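Transcription antitermination protein NusB (Aquifex aeolicus, PDB 3R2C) probably takes part in transcription antitermination of ribosomal RNA operons by binding specifically to their boxA RNA sequence. Local coordinates at residues 85-96 with 123-134. Numbering follows the deposited sequence.
Sequences LRLGVAELIFLK and VNGVLSAIYKAY. With nucleotides of chain E.
Val123 CG1 slides past Leu85, 3.9 Å from its CD2, where residues 85-94 and 123-134, parts of helices 79-94 and 117-137, run at 27° to each other. Asn124, on the RNA side, clasps two nucleotides of chain E: OD1 accepts from O2' of U4, while ND2 donates to O2 of U4 and, nearly straight at 164°, to O4' of C6. Val126 straddles both surfaces, CG1 crossing Leu85 and CG2 resting on the base of U7 of chain E. Leu127 is a knob among Leu85, Gly88, Leu92 and Val89; with CG anti to the backbone N (chi1 -167°), it meets Leu92 tip to tip, CD2 to CD1 at 3.8 Å. Ser128 OG accepts from N3 of U4 and donates to O2 of C6, bridging two bases. Ile130 crosses Val89 at about a right angle, CD1 to CG2 at 3.9 Å. Tyr131 CD1 reaches Leu92 CB at 4.0 Å, with O4 of U4 at the ring edge. Tyr134 receives Ile93 CG1 over one face, 4.2 Å from the ring centroid, in a CH-pi contact; a water links its OH to Ile93 O. One side of this helix packs in the all-helical NusB fold; another binds RNA, consistent with predicted boxA recognition.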
loop_
_atom_site.group_PDB
_atom_site.type_symbol
_atom_site.label_atom_id
_atom_site.label_comp_id
_atom_site.label_asym_id
_atom_site.label_seq_id
_atom_site.Cartn_x
_atom_site.Cartn_y
_atom_site.Cartn_z
ATOM N N LEU A 85 6.391 5.461 -1.819
ATOM C CA LEU A 85 6.869 6.794 -2.183
ATOM C C LEU A 85 6.064 7.883 -1.476
ATOM O O LEU A 85 6.618 8.881 -1.045
ATOM C CB LEU A 85 6.833 7.016 -3.711
ATOM C CG LEU A 85 8.024 6.378 -4.455
ATOM C CD1 LEU A 85 7.789 6.317 -5.970
ATOM C CD2 LEU A 85 9.318 7.118 -4.136
ATOM N N ARG A 86 4.759 7.700 -1.348
ATOM C CA ARG A 86 3.956 8.716 -0.687
ATOM C C ARG A 86 4.405 8.840 0.760
ATOM O O ARG A 86 4.511 9.939 1.307
ATOM C CB ARG A 86 2.473 8.357 -0.746
ATOM C CG ARG A 86 1.811 8.674 -2.095
ATOM C CD ARG A 86 0.534 7.835 -2.306
ATOM N NE ARG A 86 -0.304 8.401 -3.358
ATOM C CZ ARG A 86 -1.368 7.808 -3.884
ATOM N NH1 ARG A 86 -1.739 6.593 -3.490
ATOM N NH2 ARG A 86 -2.064 8.435 -4.812
ATOM N N LEU A 87 4.667 7.699 1.377
ATOM C CA LEU A 87 5.070 7.681 2.770
ATOM C C LEU A 87 6.454 8.318 2.928
ATOM O O LEU A 87 6.687 9.107 3.854
ATOM C CB LEU A 87 5.067 6.237 3.284
ATOM C CG LEU A 87 5.521 6.049 4.734
ATOM C CD1 LEU A 87 4.637 6.853 5.683
ATOM C CD2 LEU A 87 5.516 4.556 5.103
ATOM N N GLY A 88 7.378 7.973 2.030
ATOM C CA GLY A 88 8.727 8.522 2.074
ATOM C C GLY A 88 8.691 10.039 1.948
ATOM O O GLY A 88 9.382 10.754 2.661
ATOM N N VAL A 89 7.868 10.545 1.049
ATOM C CA VAL A 89 7.804 11.991 0.848
ATOM C C VAL A 89 7.199 12.678 2.074
ATOM O O VAL A 89 7.676 13.720 2.506
ATOM C CB VAL A 89 7.013 12.350 -0.421
ATOM C CG1 VAL A 89 6.687 13.869 -0.459
ATOM C CG2 VAL A 89 7.799 11.927 -1.654
ATOM N N ALA A 90 6.137 12.093 2.623
ATOM C CA ALA A 90 5.490 12.649 3.803
ATOM C C ALA A 90 6.502 12.795 4.947
ATOM O O ALA A 90 6.533 13.826 5.624
ATOM C CB ALA A 90 4.314 11.776 4.242
ATOM N N GLU A 91 7.335 11.785 5.168
ATOM C CA GLU A 91 8.268 11.862 6.298
ATOM C C GLU A 91 9.479 12.751 6.016
ATOM O O GLU A 91 9.881 13.551 6.863
ATOM C CB GLU A 91 8.764 10.475 6.739
ATOM C CG GLU A 91 9.421 10.554 8.121
ATOM C CD GLU A 91 9.620 9.204 8.771
ATOM O OE1 GLU A 91 9.398 8.175 8.097
ATOM O OE2 GLU A 91 10.004 9.177 9.963
ATOM N N LEU A 92 10.071 12.605 4.839
ATOM C CA LEU A 92 11.302 13.332 4.522
ATOM C C LEU A 92 11.028 14.820 4.375
ATOM O O LEU A 92 11.824 15.653 4.780
ATOM C CB LEU A 92 11.909 12.810 3.218
ATOM C CG LEU A 92 12.560 11.431 3.350
ATOM C CD1 LEU A 92 12.947 10.905 1.966
ATOM C CD2 LEU A 92 13.773 11.475 4.291
ATOM N N ILE A 93 9.884 15.148 3.798
ATOM C CA ILE A 93 9.620 16.525 3.415
ATOM C C ILE A 93 8.628 17.190 4.336
ATOM O O ILE A 93 8.914 18.241 4.893
ATOM C CB ILE A 93 9.138 16.613 1.970
ATOM C CG1 ILE A 93 10.272 16.165 1.046
ATOM C CG2 ILE A 93 8.684 18.041 1.639
ATOM C CD1 ILE A 93 10.083 16.543 -0.396
ATOM N N PHE A 94 7.471 16.576 4.518
ATOM C CA PHE A 94 6.417 17.245 5.254
ATOM C C PHE A 94 6.641 17.150 6.765
ATOM O O PHE A 94 6.205 18.018 7.510
ATOM C CB PHE A 94 5.041 16.730 4.800
ATOM C CG PHE A 94 4.671 17.206 3.426
ATOM C CD1 PHE A 94 5.052 16.495 2.302
ATOM C CD2 PHE A 94 3.987 18.412 3.260
ATOM C CE1 PHE A 94 4.727 16.955 1.031
ATOM C CE2 PHE A 94 3.655 18.881 1.999
ATOM C CZ PHE A 94 4.022 18.156 0.881
ATOM N N LEU A 95 7.357 16.128 7.217
ATOM C CA LEU A 95 7.730 16.067 8.627
ATOM C C LEU A 95 9.206 16.449 8.830
ATOM O O LEU A 95 9.706 16.408 9.948
ATOM C CB LEU A 95 7.436 14.685 9.206
ATOM C CG LEU A 95 5.952 14.307 9.283
ATOM C CD1 LEU A 95 5.802 12.881 9.789
ATOM C CD2 LEU A 95 5.166 15.279 10.169
ATOM N N LYS A 96 9.889 16.810 7.745
ATOM C CA LYS A 96 11.273 17.293 7.799
ATOM C C LYS A 96 12.151 16.369 8.641
ATOM O O LYS A 96 12.754 16.802 9.627
ATOM C CB LYS A 96 11.325 18.723 8.369
ATOM C CG LYS A 96 10.445 19.738 7.637
ATOM C CD LYS A 96 10.628 21.156 8.195
ATOM C CE LYS A 96 9.591 22.124 7.619
ATOM N NZ LYS A 96 9.957 23.558 7.822
ATOM N N VAL A 123 12.115 2.715 -6.470
ATOM C CA VAL A 123 11.669 3.593 -5.387
ATOM C C VAL A 123 12.847 4.358 -4.775
ATOM O O VAL A 123 12.740 5.546 -4.493
ATOM C CB VAL A 123 10.934 2.814 -4.272
ATOM C CG1 VAL A 123 10.737 3.707 -3.045
ATOM C CG2 VAL A 123 9.582 2.277 -4.802
ATOM N N ASN A 124 13.973 3.689 -4.566
ATOM C CA ASN A 124 15.127 4.385 -4.005
ATOM C C ASN A 124 15.566 5.487 -4.961
ATOM O O ASN A 124 15.820 6.609 -4.541
ATOM C CB ASN A 124 16.290 3.433 -3.718
ATOM C CG ASN A 124 17.345 4.067 -2.822
ATOM O OD1 ASN A 124 17.223 4.056 -1.607
ATOM N ND2 ASN A 124 18.373 4.641 -3.427
ATOM N N GLY A 125 15.603 5.167 -6.252
ATOM C CA GLY A 125 16.049 6.101 -7.269
ATOM C C GLY A 125 15.154 7.326 -7.359
ATOM O O GLY A 125 15.646 8.455 -7.397
ATOM N N VAL A 126 13.838 7.119 -7.391
ATOM C CA VAL A 126 12.908 8.253 -7.395
ATOM C C VAL A 126 12.984 9.068 -6.093
ATOM O O VAL A 126 13.081 10.292 -6.118
ATOM C CB VAL A 126 11.449 7.797 -7.628
ATOM C CG1 VAL A 126 10.494 8.987 -7.508
ATOM C CG2 VAL A 126 11.300 7.134 -9.005
ATOM N N LEU A 127 12.924 8.397 -4.949
ATOM C CA LEU A 127 12.911 9.105 -3.673
ATOM C C LEU A 127 14.193 9.910 -3.460
ATOM O O LEU A 127 14.164 10.985 -2.858
ATOM C CB LEU A 127 12.724 8.135 -2.498
ATOM C CG LEU A 127 12.373 8.814 -1.163
ATOM C CD1 LEU A 127 11.069 9.637 -1.282
ATOM C CD2 LEU A 127 12.223 7.782 -0.037
ATOM N N SER A 128 15.316 9.386 -3.939
ATOM C CA SER A 128 16.587 10.084 -3.825
ATOM C C SER A 128 16.596 11.386 -4.623
ATOM O O SER A 128 17.110 12.399 -4.159
ATOM C CB SER A 128 17.733 9.188 -4.304
ATOM O OG SER A 128 18.975 9.821 -4.053
ATOM N N ALA A 129 16.057 11.344 -5.838
ATOM C CA ALA A 129 15.940 12.542 -6.662
ATOM C C ALA A 129 15.010 13.567 -6.010
ATOM O O ALA A 129 15.303 14.761 -5.992
ATOM C CB ALA A 129 15.426 12.181 -8.048
ATOM N N ILE A 130 13.886 13.102 -5.474
ATOM C CA ILE A 130 12.943 13.989 -4.813
ATOM C C ILE A 130 13.648 14.673 -3.653
ATOM O O ILE A 130 13.537 15.886 -3.470
ATOM C CB ILE A 130 11.718 13.211 -4.259
ATOM C CG1 ILE A 130 10.809 12.762 -5.405
ATOM C CG2 ILE A 130 10.922 14.081 -3.269
ATOM C CD1 ILE A 130 9.765 11.721 -4.974
ATOM N N TYR A 131 14.378 13.884 -2.872
ATOM C CA TYR A 131 15.034 14.400 -1.681
ATOM C C TYR A 131 16.142 15.402 -2.034
ATOM O O TYR A 131 16.318 16.405 -1.351
ATOM C CB TYR A 131 15.620 13.257 -0.842
ATOM C CG TYR A 131 16.062 13.711 0.526
ATOM C CD1 TYR A 131 15.163 14.319 1.394
ATOM C CD2 TYR A 131 17.377 13.538 0.952
ATOM C CE1 TYR A 131 15.555 14.746 2.645
ATOM C CE2 TYR A 131 17.781 13.964 2.209
ATOM C CZ TYR A 131 16.860 14.562 3.051
ATOM O OH TYR A 131 17.250 14.993 4.300
ATOM N N LYS A 132 16.892 15.145 -3.092
ATOM C CA LYS A 132 17.991 16.048 -3.418
ATOM C C LYS A 132 17.459 17.380 -3.941
ATOM O O LYS A 132 18.042 18.430 -3.683
ATOM C CB LYS A 132 18.961 15.416 -4.413
ATOM C CG LYS A 132 20.193 14.816 -3.742
ATOM C CD LYS A 132 19.912 13.436 -3.179
ATOM C CE LYS A 132 20.591 12.363 -4.011
ATOM N NZ LYS A 132 20.248 12.437 -5.457
ATOM N N ALA A 133 16.345 17.333 -4.657
ATOM C CA ALA A 133 15.717 18.546 -5.157
ATOM C C ALA A 133 15.149 19.364 -3.997
ATOM O O ALA A 133 15.222 20.585 -4.003
ATOM C CB ALA A 133 14.638 18.205 -6.162
ATOM N N TYR A 134 14.601 18.688 -2.994
ATOM C CA TYR A 134 14.139 19.353 -1.781
ATOM C C TYR A 134 15.299 20.020 -1.032
ATOM O O TYR A 134 15.204 21.184 -0.643
ATOM C CB TYR A 134 13.424 18.351 -0.871
ATOM C CG TYR A 134 13.178 18.825 0.547
ATOM C CD1 TYR A 134 12.265 19.846 0.818
ATOM C CD2 TYR A 134 13.830 18.224 1.621
ATOM C CE1 TYR A 134 12.033 20.271 2.124
ATOM C CE2 TYR A 134 13.603 18.640 2.927
ATOM C CZ TYR A 134 12.704 19.660 3.171
ATOM O OH TYR A 134 12.488 20.057 4.473
ATOM P P C E 6 21.541 0.874 -5.961
ATOM O OP1 C E 6 21.276 -0.180 -6.956
ATOM O OP2 C E 6 22.940 1.224 -5.659
ATOM O "O5'" C E 6 20.746 2.210 -6.351
ATOM C "C5'" C E 6 19.380 2.164 -6.760
ATOM C "C4'" C E 6 18.913 3.511 -7.262
ATOM O "O4'" C E 6 19.056 4.485 -6.193
ATOM C "C3'" C E 6 19.704 4.073 -8.446
ATOM O "O3'" C E 6 18.866 4.961 -9.187
ATOM C "C2'" C E 6 20.788 4.876 -7.739
ATOM O "O2'" C E 6 21.409 5.862 -8.536
ATOM C "C1'" C E 6 19.987 5.488 -6.588
ATOM N N1 C E 6 20.789 5.860 -5.404
ATOM C C2 C E 6 20.932 7.209 -5.060
ATOM O O2 C E 6 20.397 8.057 -5.780
ATOM N N3 C E 6 21.639 7.553 -3.960
ATOM C C4 C E 6 22.197 6.593 -3.217
ATOM N N4 C E 6 22.892 6.959 -2.140
ATOM C C5 C E 6 22.076 5.216 -3.543
ATOM C C6 C E 6 21.369 4.899 -4.630
ATOM P P U E 4 22.943 6.763 4.475
ATOM O OP1 U E 4 23.986 5.718 4.545
ATOM O OP2 U E 4 23.344 8.170 4.249
ATOM O "O5'" U E 4 21.844 6.349 3.418
ATOM C "C5'" U E 4 21.058 5.192 3.606
ATOM C "C4'" U E 4 20.394 4.812 2.327
ATOM O "O4'" U E 4 19.451 5.841 1.962
ATOM C "C3'" U E 4 21.319 4.717 1.130
ATOM O "O3'" U E 4 21.992 3.471 1.083
ATOM C "C2'" U E 4 20.373 4.973 -0.044
ATOM O "O2'" U E 4 19.635 3.801 -0.360
ATOM C "C1'" U E 4 19.408 5.987 0.563
ATOM N N1 U E 4 19.734 7.392 0.230
ATOM C C2 U E 4 19.550 7.827 -1.066
ATOM O O2 U E 4 19.215 7.098 -1.982
ATOM N N3 U E 4 19.813 9.156 -1.271
ATOM C C4 U E 4 20.195 10.086 -0.332
ATOM O O4 U E 4 20.377 11.249 -0.691
ATOM C C5 U E 4 20.329 9.578 0.997
ATOM C C6 U E 4 20.083 8.281 1.220
ATOM P P U E 7 18.872 4.962 -10.791
ATOM O OP1 U E 7 19.514 3.707 -11.233
ATOM O OP2 U E 7 19.452 6.257 -11.211
ATOM O "O5'" U E 7 17.321 4.925 -11.140
ATOM C "C5'" U E 7 16.567 3.737 -10.966
ATOM C "C4'" U E 7 15.175 3.880 -11.536
ATOM O "O4'" U E 7 14.558 5.095 -11.016
ATOM C "C3'" U E 7 15.102 3.987 -13.060
ATOM O "O3'" U E 7 13.909 3.359 -13.520
ATOM C "C2'" U E 7 14.988 5.480 -13.288
ATOM O "O2'" U E 7 14.394 5.836 -14.519
ATOM C "C1'" U E 7 14.123 5.891 -12.100
ATOM N N1 U E 7 14.252 7.309 -11.728
ATOM C C2 U E 7 13.175 8.110 -12.058
ATOM O O2 U E 7 12.168 7.689 -12.606
ATOM N N3 U E 7 13.320 9.424 -11.719
ATOM C C4 U E 7 14.396 10.013 -11.102
ATOM O O4 U E 7 14.334 11.219 -10.876
ATOM C C5 U E 7 15.484 9.128 -10.802
ATOM C C6 U E 7 15.378 7.830 -11.123
HETATM O O HOH W 1 14.352 15.876 5.916
HETATM O O HOH W 2 9.415 21.248 4.399
#